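Local coordinates for protein Poly(A) ribonuclease POP2 (Saccharomyces cerevisiae, PDB 1UOC) that removes poly(A) tails from mRNA as a 3'-exoribonuclease that prefers poly(A), probably as a catalytic subunit of the CCR4-NOT complex, at residues A29-L34 with L83-A88; G90-P93 with S98-Q101. All coordinates share one frame; numbering follows the deposited sequence.

Contact 1 (A29-L34 with L83-A88); sequences AVIRQL and LSLSDA. With CA (calcium ion), chain C.
Leu85 on strand 77-86 reaches helix 24-34 with a single methyl group, CD2, which settles against Ile31 and Leu34. Leu85 CD2 lies 4.2 Å from Ile31 CG2, and the same methyl comes 4.2 Å from Leu34 CB. A chi2 of 52° turns Leu85 CD1 aside and carries CD2 straight on from CA and CB, so this branch does the touching. Ile31 meets it with CG2, the branch methyl, rather than with CD1 at its tip. Through Leu85, helix 24-34 packs on one face of the central mixed sheet of the RNase H-like CAF1 nuclease domain, where Trp100 on strand 99-103 also touches Ile31 and Leu34.

The calcium chemistry lies at the end of the helix, apart from the apolar contact. Gln33 O binds a calcium ion at 2.3 Å, and Ser36 OG supplies another ligand. A water 2.7 Å from the calcium donates a hydrogen bond to Arg32 O; the partial negative charge of a helix C-terminus would favour a cation here.

With no hydrogen bond between 29-34 and 83-88, the contact amounts to loose apolar packing, the methyl also resting by the Ile31 carbonyl, while the calcium sits at the carbonyl end of the helix.

Contact 2 (G90-P93 with S98-Q101); sequences GNKP and STWQ
Lys92 runs alongside Ser98, and its whole side chain keeps close to one atom, Ser98 OG. Lys92 CB starts 3.6 Å from Ser98 OG. Lys92 CG is 3.5 Å from the same Ser98 OG, and CD passes it while also nearing Ser98 CB. CE then draws off from Ser98 OG. The last torsion, chi4 -74°, bends the otherwise extended chain so that NZ swings back and donates a hydrogen bond of 3.0 Å to Ser98 OG. This hydroxyl is itself placed by a chi1 of -161°, opposite the Ser98 backbone N, and Pro93 CD packs 3.5 Å from Ser98 OG.

The ammonium group gathers more than one acceptor. Leu85 O is its strongest partner, Ser84 OG is another, and a water accepts at 3.0 Å from Lys92 NZ. That water also bonds Thr99 OG1 over 2.6 Å, and Thr99 OG1 is hydrogen-bonded to Ser84 OG. A buried positive charge is thus met by a carbonyl, hydroxyls and water, which would offset much of the cost of its burial.

The loop carrying Lys92 joins strand 77-86 to its antiparallel neighbour 99-103 in the central sheet of the RNase H-like nuclease domain, and the lysine side chain runs from this connection to the start of strand 99-103, beside Ser98 and Thr99. Helix 247-264 packs over it: Leu252 touches both Lys92 and Thr99, and Ser251 touches Thr99. The same helix carries Gln250, a predicted metal-binding residue whose side chain lies about 8 Å from that of Thr99.

Both contacts are buried, their centres about 7 Å apart, and both bear on the end of strand 77-86, yet they differ in chemistry. Contact 1 joins that strand to helix 24-34 through apolar side chains, without hydrogen bonds between the two segments. Contact 2 lies within the connection from this strand to 99-103 and next to helix 247-264, and it depends on a charged group surrounded by polar atoms. Leu85 serves both: its side chain belongs to contact 1, while its carbonyl helps to hold the lysine of contact 2. The pair illustrates alternation along a strand: Leu85 turns its side chain to helix 24-34, while Ser84 and Ser86 face helix 247-264 and the lysine.

Contact 1 (A29-L34 with L83-A88)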
loop_
_atom_site.group_PDB
_atom_site.type_symbol
_atom_site.label_atom_id
_atom_site.label_comp_id
_atom_site.label_asym_id
_atom_site.label_seq_id
_atom_site.Cartn_x
_atom_site.Cartn_y
_atom_site.Cartn_z
ATOM N N ALA A 29 -5.926 1.946 -17.644
ATOM C CA ALA A 29 -5.315 1.739 -18.957
ATOM C C ALA A 29 -3.888 2.298 -18.876
ATOM O O ALA A 29 -2.951 1.701 -19.404
ATOM C CB ALA A 29 -6.115 2.456 -20.036
ATOM N N VAL A 30 -3.732 3.436 -18.199
ATOM C CA VAL A 30 -2.416 4.059 -18.019
ATOM C C VAL A 30 -1.530 3.197 -17.116
ATOM O O VAL A 30 -0.350 3.014 -17.388
ATOM C CB VAL A 30 -2.537 5.465 -17.380
ATOM C CG1 VAL A 30 -1.146 6.012 -17.044
ATOM C CG2 VAL A 30 -3.271 6.410 -18.328
ATOM N N ILE A 31 -2.100 2.673 -16.033
ATOM C CA ILE A 31 -1.345 1.822 -15.113
ATOM C C ILE A 31 -0.797 0.625 -15.890
ATOM O O ILE A 31 0.366 0.257 -15.777
ATOM C CB ILE A 31 -2.263 1.306 -13.968
ATOM C CG1 ILE A 31 -2.623 2.467 -13.039
ATOM C CG2 ILE A 31 -1.568 0.168 -13.192
ATOM C CD1 ILE A 31 -3.701 2.133 -12.017
ATOM N N ARG A 32 -1.669 0.035 -16.687
ATOM C CA ARG A 32 -1.353 -1.116 -17.503
ATOM C C ARG A 32 -0.147 -0.904 -18.434
ATOM O O ARG A 32 0.665 -1.813 -18.616
ATOM C CB ARG A 32 -2.594 -1.478 -18.317
ATOM C CG ARG A 32 -2.758 -2.943 -18.651
ATOM C CD ARG A 32 -4.101 -3.160 -19.363
ATOM N NE ARG A 32 -5.213 -2.847 -18.479
ATOM C CZ ARG A 32 -6.251 -2.082 -18.800
ATOM N NH1 ARG A 32 -6.342 -1.533 -20.004
ATOM N NH2 ARG A 32 -7.199 -1.857 -17.898
ATOM N N GLN A 33 -0.004 0.278 -19.024
ATOM C CA GLN A 33 1.130 0.462 -19.923
ATOM C C GLN A 33 2.379 0.985 -19.234
ATOM O O GLN A 33 3.446 0.988 -19.822
ATOM C CB GLN A 33 0.758 1.344 -21.135
ATOM C CG GLN A 33 0.788 2.833 -20.927
ATOM C CD GLN A 33 2.165 3.456 -21.151
ATOM O OE1 GLN A 33 2.428 4.556 -20.675
ATOM N NE2 GLN A 33 3.034 2.767 -21.884
ATOM N N LEU A 34 2.263 1.397 -17.978
ATOM C CA LEU A 34 3.442 1.890 -17.271
ATOM C C LEU A 34 4.135 0.770 -16.509
ATOM O O LEU A 34 5.364 0.758 -16.402
ATOM C CB LEU A 34 3.068 2.994 -16.261
ATOM C CG LEU A 34 2.539 4.350 -16.730
ATOM C CD1 LEU A 34 2.062 5.157 -15.521
ATOM C CD2 LEU A 34 3.628 5.093 -17.481
ATOM N N LEU A 83 -2.177 3.741 -4.916
ATOM C CA LEU A 83 -1.193 2.925 -5.631
ATOM C C LEU A 83 -0.206 3.892 -6.255
ATOM O O LEU A 83 -0.595 4.891 -6.850
ATOM C CB LEU A 83 -1.823 2.096 -6.760
ATOM C CG LEU A 83 -2.709 0.899 -6.430
ATOM C CD1 LEU A 83 -3.100 0.210 -7.741
ATOM C CD2 LEU A 83 -1.978 -0.074 -5.496
ATOM N N SER A 84 1.077 3.603 -6.102
ATOM C CA SER A 84 2.100 4.448 -6.681
ATOM C C SER A 84 3.048 3.525 -7.444
ATOM O O SER A 84 3.329 2.407 -6.994
ATOM C CB SER A 84 2.853 5.200 -5.581
ATOM O OG SER A 84 3.519 6.325 -6.121
ATOM N N LEU A 85 3.520 3.991 -8.598
ATOM C CA LEU A 85 4.432 3.206 -9.425
ATOM C C LEU A 85 5.752 3.910 -9.688
ATOM O O LEU A 85 5.797 5.141 -9.815
ATOM C CB LEU A 85 3.771 2.910 -10.772
ATOM C CG LEU A 85 2.931 1.649 -10.934
ATOM C CD1 LEU A 85 1.894 1.572 -9.842
ATOM C CD2 LEU A 85 2.264 1.689 -12.309
ATOM N N SER A 86 6.822 3.129 -9.774
ATOM C CA SER A 86 8.150 3.645 -10.086
ATOM C C SER A 86 9.033 2.453 -10.438
ATOM O O SER A 86 8.621 1.300 -10.267
ATOM C CB SER A 86 8.764 4.382 -8.898
ATOM O OG SER A 86 9.351 3.454 -7.990
ATOM N N ASP A 87 10.240 2.721 -10.934
ATOM C CA ASP A 87 11.166 1.639 -11.246
ATOM C C ASP A 87 11.940 1.365 -9.956
ATOM O O ASP A 87 11.662 1.982 -8.925
ATOM C CB ASP A 87 12.102 2.027 -12.416
ATOM C CG ASP A 87 13.090 3.145 -12.069
ATOM O OD1 ASP A 87 13.746 3.640 -13.012
ATOM O OD2 ASP A 87 13.229 3.527 -10.885
ATOM N N ALA A 88 12.905 0.458 -10.003
ATOM C CA ALA A 88 13.668 0.099 -8.811
ATOM C C ALA A 88 14.440 1.259 -8.184
ATOM O O ALA A 88 14.682 1.267 -6.980
ATOM C CB ALA A 88 14.632 -1.062 -9.135
HETATM CA CA CA C . 4.520 -0.735 -20.838
HETATM O O HOH W 1 3.084 -2.345 -19.272
#

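Contact 2 (G90-P93 with S98-Q101)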
loop_
_atom_site.group_PDB
_atom_site.type_symbol
_atom_site.label_atom_id
_atom_site.label_comp_id
_atom_site.label_asym_id
_atom_site.label_seq_id
_atom_site.Cartn_x
_atom_site.Cartn_y
_atom_site.Cartn_z
ATOM N N GLY A 90 13.401 4.365 -8.070
ATOM C CA GLY A 90 12.504 5.443 -7.693
ATOM C C GLY A 90 12.178 6.445 -8.786
ATOM O O GLY A 90 11.552 7.471 -8.514
ATOM N N ASN A 91 12.604 6.165 -10.016
ATOM C CA ASN A 91 12.312 7.048 -11.135
ATOM C C ASN A 91 10.844 6.879 -11.488
ATOM O O ASN A 91 10.286 5.786 -11.340
ATOM C CB ASN A 91 13.149 6.676 -12.354
ATOM C CG ASN A 91 14.630 6.794 -12.100
ATOM O OD1 ASN A 91 15.417 5.994 -12.609
ATOM N ND2 ASN A 91 15.028 7.803 -11.323
ATOM N N LYS A 92 10.233 7.962 -11.962
ATOM C CA LYS A 92 8.832 7.962 -12.348
ATOM C C LYS A 92 8.682 8.687 -13.684
ATOM O O LYS A 92 9.572 9.432 -14.096
ATOM C CB LYS A 92 8.004 8.662 -11.269
ATOM C CG LYS A 92 7.938 7.904 -9.926
ATOM C CD LYS A 92 7.250 8.765 -8.842
ATOM C CE LYS A 92 6.586 7.925 -7.746
ATOM N NZ LYS A 92 5.314 7.256 -8.196
ATOM N N PRO A 93 7.571 8.454 -14.398
ATOM C CA PRO A 93 7.376 9.130 -15.681
ATOM C C PRO A 93 7.357 10.647 -15.509
ATOM O O PRO A 93 6.748 11.154 -14.566
ATOM C CB PRO A 93 6.039 8.568 -16.166
ATOM C CG PRO A 93 5.363 8.098 -14.897
ATOM C CD PRO A 93 6.492 7.489 -14.146
ATOM N N SER A 98 1.640 9.235 -11.618
ATOM C CA SER A 98 2.400 8.062 -11.234
ATOM C C SER A 98 1.868 7.551 -9.873
ATOM O O SER A 98 2.372 6.577 -9.307
ATOM C CB SER A 98 3.860 8.470 -11.112
ATOM O OG SER A 98 4.684 7.349 -11.164
ATOM N N THR A 99 0.864 8.242 -9.345
ATOM C CA THR A 99 0.257 7.867 -8.074
ATOM C C THR A 99 -1.233 8.090 -8.213
ATOM O O THR A 99 -1.666 9.095 -8.763
ATOM C CB THR A 99 0.796 8.722 -6.905
ATOM O OG1 THR A 99 2.198 8.500 -6.766
ATOM C CG2 THR A 99 0.115 8.315 -5.583
ATOM N N TRP A 100 -2.014 7.149 -7.706
ATOM C CA TRP A 100 -3.456 7.222 -7.814
ATOM C C TRP A 100 -4.089 7.026 -6.457
ATOM O O TRP A 100 -3.549 6.319 -5.601
ATOM C CB TRP A 100 -3.958 6.105 -8.738
ATOM C CG TRP A 100 -3.532 6.261 -10.175
ATOM C CD1 TRP A 100 -4.220 6.895 -11.170
ATOM C CD2 TRP A 100 -2.287 5.842 -10.750
ATOM N NE1 TRP A 100 -3.481 6.900 -12.326
ATOM C CE2 TRP A 100 -2.286 6.265 -12.097
ATOM C CE3 TRP A 100 -1.167 5.159 -10.252
ATOM C CZ2 TRP A 100 -1.208 6.024 -12.959
ATOM C CZ3 TRP A 100 -0.099 4.921 -11.103
ATOM C CH2 TRP A 100 -0.125 5.355 -12.445
ATOM N N GLN A 101 -5.240 7.662 -6.271
ATOM C CA GLN A 101 -6.007 7.513 -5.052
ATOM C C GLN A 101 -7.387 7.107 -5.503
ATOM O O GLN A 101 -8.148 7.930 -5.998
ATOM C CB GLN A 101 -6.104 8.806 -4.248
ATOM C CG GLN A 101 -6.836 8.579 -2.916
ATOM C CD GLN A 101 -6.823 9.795 -2.009
ATOM O OE1 GLN A 101 -7.618 10.708 -2.169
ATOM N NE2 GLN A 101 -5.915 9.805 -1.054
HETATM O O HOH W 2 3.881 9.881 -8.224
#